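Local coordinates for tRNA modification GTPase MnmE (PDB 3GEE), which probably hydrolyses GTP and helps add a carboxymethylaminomethyl group to the wobble uridine (U34) of certain tRNAs, at residues P12-P24 against G119-R131. Numbering follows the deposited sequence.
Sequences PVPGHPIAAIATP and GCRLAEPGEFTRR
The guanidinium of R131 is sandwiched, with I18 CD1 over one face, G15 CA over the opposite face and H16 O at its edge, in plane. It lies beside a parallel strand pair, 18-21 and 121-122, at the margin of the mixed sheet of the N-terminal, folate-binding domain. R131 NH2 gives H16 O a hydrogen bond of 2.7 Å, in the carbonyl plane and on a lone pair, while NH1 adds a weak one. I18 CD1 also sits over one face of the F128 ring, a CH-pi contact 4.2 Å from its centroid, and A20 CB meets the ring's edge. The H16 ring and R121 guanidinium have planes 27° apart, R121 NE over one ring face, G119 O at the ring edge and H16 CB over one guanidinium face. Three backbone bonds join the strands: R121 N to P17 O, A19 N to R121 O (2.8 Å) and A123 N to A19 O. A type II turn, E124 to E127, leads into helix 127-134, which packs over the sheet face bearing I18. With chi1 at 53°, CG1 of I18 is tucked over its own backbone and carries CD1 in among F128, R131 and the E127 carboxylate. E127 OE2 takes a weak hydrogen bond, part of a salt bridge, from R121 NH1; toward R131 NH2 it offers only charge, lying well out of that guanidinium plane. OE1 accepts E124 N. On the other sheet face, A19 CB meets C120 CB at 3.7 Å. F128 makes a cation-pi contact with R34, a predicted formyltetrahydrofolate-binding residue. Just before strand 18-21, H16 ND1 and R121 N reach P17 O from opposite faces of its carbonyl plane, ND1 at 2.8 Å.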
# COMPACT_ATOMS: atom_id res chain seq x y z
N PRO A 12 12.68 3.86 31.89
CA PRO A 12 11.98 3.60 30.63
C PRO A 12 12.41 4.54 29.49
O PRO A 12 11.60 4.85 28.62
CB PRO A 12 10.51 3.83 31.01
CG PRO A 12 10.44 3.42 32.44
CD PRO A 12 11.82 3.63 33.06
N VAL A 13 13.69 4.93 29.50
CA VAL A 13 14.29 5.89 28.55
C VAL A 13 13.71 5.89 27.12
O VAL A 13 13.76 4.87 26.43
CB VAL A 13 15.81 5.65 28.41
CG1 VAL A 13 16.47 6.87 27.79
CG2 VAL A 13 16.44 5.32 29.75
N PRO A 14 13.17 7.04 26.68
CA PRO A 14 12.68 7.14 25.30
C PRO A 14 13.83 7.30 24.30
O PRO A 14 14.89 7.82 24.65
CB PRO A 14 11.83 8.41 25.33
CG PRO A 14 12.41 9.23 26.41
CD PRO A 14 12.97 8.29 27.44
N GLY A 15 13.61 6.84 23.07
CA GLY A 15 14.62 6.95 22.01
C GLY A 15 14.51 8.26 21.26
O GLY A 15 13.65 9.08 21.56
N HIS A 16 15.39 8.45 20.28
CA HIS A 16 15.29 9.60 19.38
C HIS A 16 13.92 9.59 18.68
O HIS A 16 13.44 8.52 18.29
CB HIS A 16 16.41 9.56 18.33
CG HIS A 16 16.63 10.86 17.63
ND1 HIS A 16 15.70 11.42 16.77
CD2 HIS A 16 17.68 11.72 17.65
CE1 HIS A 16 16.16 12.56 16.31
NE2 HIS A 16 17.36 12.77 16.82
N PRO A 17 13.28 10.76 18.55
CA PRO A 17 12.04 10.77 17.78
C PRO A 17 12.30 10.28 16.36
O PRO A 17 13.23 10.75 15.69
CB PRO A 17 11.61 12.24 17.78
CG PRO A 17 12.84 13.00 18.16
CD PRO A 17 13.61 12.10 19.07
N ILE A 18 11.50 9.32 15.92
CA ILE A 18 11.64 8.74 14.59
C ILE A 18 10.29 8.75 13.90
O ILE A 18 9.26 8.59 14.55
CB ILE A 18 12.20 7.31 14.63
CG1 ILE A 18 11.38 6.42 15.57
CG2 ILE A 18 13.67 7.32 15.04
CD1 ILE A 18 11.81 4.97 15.58
N ALA A 19 10.31 8.93 12.58
CA ALA A 19 9.09 8.94 11.76
C ALA A 19 9.21 7.94 10.62
O ALA A 19 10.32 7.61 10.20
CB ALA A 19 8.84 10.33 11.22
N ALA A 20 8.07 7.47 10.12
CA ALA A 20 8.00 6.50 9.03
C ALA A 20 6.59 6.37 8.47
O ALA A 20 5.61 6.45 9.21
CB ALA A 20 8.49 5.15 9.50
N ILE A 21 6.50 6.16 7.16
CA ILE A 21 5.27 5.74 6.51
C ILE A 21 5.05 4.32 7.01
O ILE A 21 5.96 3.51 6.95
CB ILE A 21 5.43 5.69 4.98
CG1 ILE A 21 6.25 6.90 4.47
CG2 ILE A 21 4.10 5.51 4.29
CD1 ILE A 21 5.45 8.03 3.86
N ALA A 22 3.86 4.02 7.51
CA ALA A 22 3.62 2.74 8.17
C ALA A 22 2.77 1.80 7.33
O ALA A 22 2.66 0.60 7.61
CB ALA A 22 2.99 2.95 9.54
N THR A 23 2.16 2.37 6.29
CA THR A 23 1.28 1.66 5.38
C THR A 23 2.00 1.31 4.07
O THR A 23 3.04 1.90 3.77
CB THR A 23 0.05 2.52 5.08
OG1 THR A 23 0.48 3.85 4.75
CG2 THR A 23 -0.84 2.56 6.30
N PRO A 24 1.47 0.34 3.29
CA PRO A 24 2.14 -0.06 2.05
C PRO A 24 2.23 1.08 1.06
O PRO A 24 1.36 1.94 1.01
CB PRO A 24 1.22 -1.16 1.49
CG PRO A 24 0.47 -1.65 2.65
CD PRO A 24 0.24 -0.44 3.51
N GLY A 119 11.95 17.82 13.60
CA GLY A 119 12.51 17.11 14.74
C GLY A 119 12.83 15.64 14.54
O GLY A 119 13.86 15.16 15.02
N CYS A 120 11.95 14.92 13.84
CA CYS A 120 12.09 13.47 13.68
C CYS A 120 13.23 13.07 12.75
O CYS A 120 13.61 13.83 11.86
CB CYS A 120 10.80 12.89 13.13
SG CYS A 120 9.47 12.71 14.32
N ARG A 121 13.78 11.88 12.98
CA ARG A 121 14.68 11.26 12.02
C ARG A 121 13.94 10.11 11.34
O ARG A 121 12.92 9.65 11.87
CB ARG A 121 15.95 10.76 12.70
CG ARG A 121 15.89 9.31 13.11
CD ARG A 121 17.24 8.65 12.99
NE ARG A 121 17.90 8.53 14.29
CZ ARG A 121 17.70 7.52 15.13
NH1 ARG A 121 16.85 6.54 14.83
NH2 ARG A 121 18.36 7.50 16.29
N LEU A 122 14.41 9.66 10.19
CA LEU A 122 13.76 8.55 9.50
C LEU A 122 14.07 7.28 10.27
O LEU A 122 15.20 7.07 10.70
CB LEU A 122 14.22 8.46 8.04
CG LEU A 122 13.43 7.72 6.94
CD1 LEU A 122 13.84 6.27 6.84
CD2 LEU A 122 11.93 7.84 7.12
N ALA A 123 13.06 6.44 10.45
CA ALA A 123 13.21 5.21 11.22
C ALA A 123 14.07 4.19 10.48
O ALA A 123 13.95 4.02 9.27
CB ALA A 123 11.85 4.61 11.53
N GLU A 124 14.95 3.51 11.22
CA GLU A 124 15.69 2.37 10.69
C GLU A 124 14.70 1.23 10.49
O GLU A 124 13.58 1.29 10.98
CB GLU A 124 16.80 1.96 11.66
CG GLU A 124 17.91 3.00 11.82
CD GLU A 124 19.19 2.41 12.40
OE1 GLU A 124 20.04 3.20 12.88
OE2 GLU A 124 19.36 1.17 12.35
N PRO A 125 15.09 0.18 9.74
CA PRO A 125 14.07 -0.85 9.51
C PRO A 125 13.81 -1.66 10.78
O PRO A 125 14.75 -2.01 11.50
CB PRO A 125 14.69 -1.73 8.41
CG PRO A 125 15.93 -1.00 7.95
CD PRO A 125 16.37 -0.17 9.11
N GLY A 126 12.53 -1.92 11.05
CA GLY A 126 12.12 -2.67 12.24
C GLY A 126 12.35 -1.99 13.59
O GLY A 126 12.15 -2.61 14.63
N GLU A 127 12.74 -0.72 13.57
CA GLU A 127 13.07 -0.00 14.80
C GLU A 127 11.90 0.09 15.78
O GLU A 127 12.10 0.02 17.00
CB GLU A 127 13.64 1.39 14.50
CG GLU A 127 14.16 2.10 15.73
CD GLU A 127 14.99 3.33 15.41
OE1 GLU A 127 14.88 3.84 14.27
OE2 GLU A 127 15.74 3.78 16.31
N PHE A 128 10.69 0.25 15.26
CA PHE A 128 9.51 0.32 16.10
C PHE A 128 9.34 -0.94 16.93
O PHE A 128 9.18 -0.87 18.14
CB PHE A 128 8.26 0.61 15.28
CG PHE A 128 8.21 1.99 14.71
CD1 PHE A 128 7.70 3.05 15.45
CD2 PHE A 128 8.68 2.24 13.42
CE1 PHE A 128 7.67 4.34 14.93
CE2 PHE A 128 8.64 3.53 12.89
CZ PHE A 128 8.13 4.58 13.64
N THR A 129 9.40 -2.10 16.27
CA THR A 129 9.26 -3.37 16.98
C THR A 129 10.48 -3.62 17.86
O THR A 129 10.36 -4.17 18.95
CB THR A 129 9.04 -4.55 16.02
OG1 THR A 129 7.90 -4.29 15.18
CG2 THR A 129 8.79 -5.82 16.81
N ARG A 130 11.64 -3.19 17.38
CA ARG A 130 12.87 -3.26 18.17
C ARG A 130 12.69 -2.54 19.50
O ARG A 130 13.11 -3.05 20.56
CB ARG A 130 14.03 -2.65 17.39
CG ARG A 130 15.37 -2.88 18.02
CD ARG A 130 16.37 -1.89 17.49
NE ARG A 130 17.66 -2.54 17.25
CZ ARG A 130 18.03 -3.07 16.09
NH1 ARG A 130 17.22 -3.01 15.04
NH2 ARG A 130 19.21 -3.65 15.98
N ARG A 131 12.07 -1.36 19.46
CA ARG A 131 11.83 -0.59 20.67
C ARG A 131 10.81 -1.28 21.55
O ARG A 131 10.96 -1.28 22.78
CB ARG A 131 11.39 0.83 20.33
CG ARG A 131 12.55 1.72 19.94
CD ARG A 131 12.07 3.08 19.53
NE ARG A 131 13.19 3.96 19.22
CZ ARG A 131 13.08 5.25 18.94
NH1 ARG A 131 11.89 5.83 18.94
NH2 ARG A 131 14.17 5.97 18.67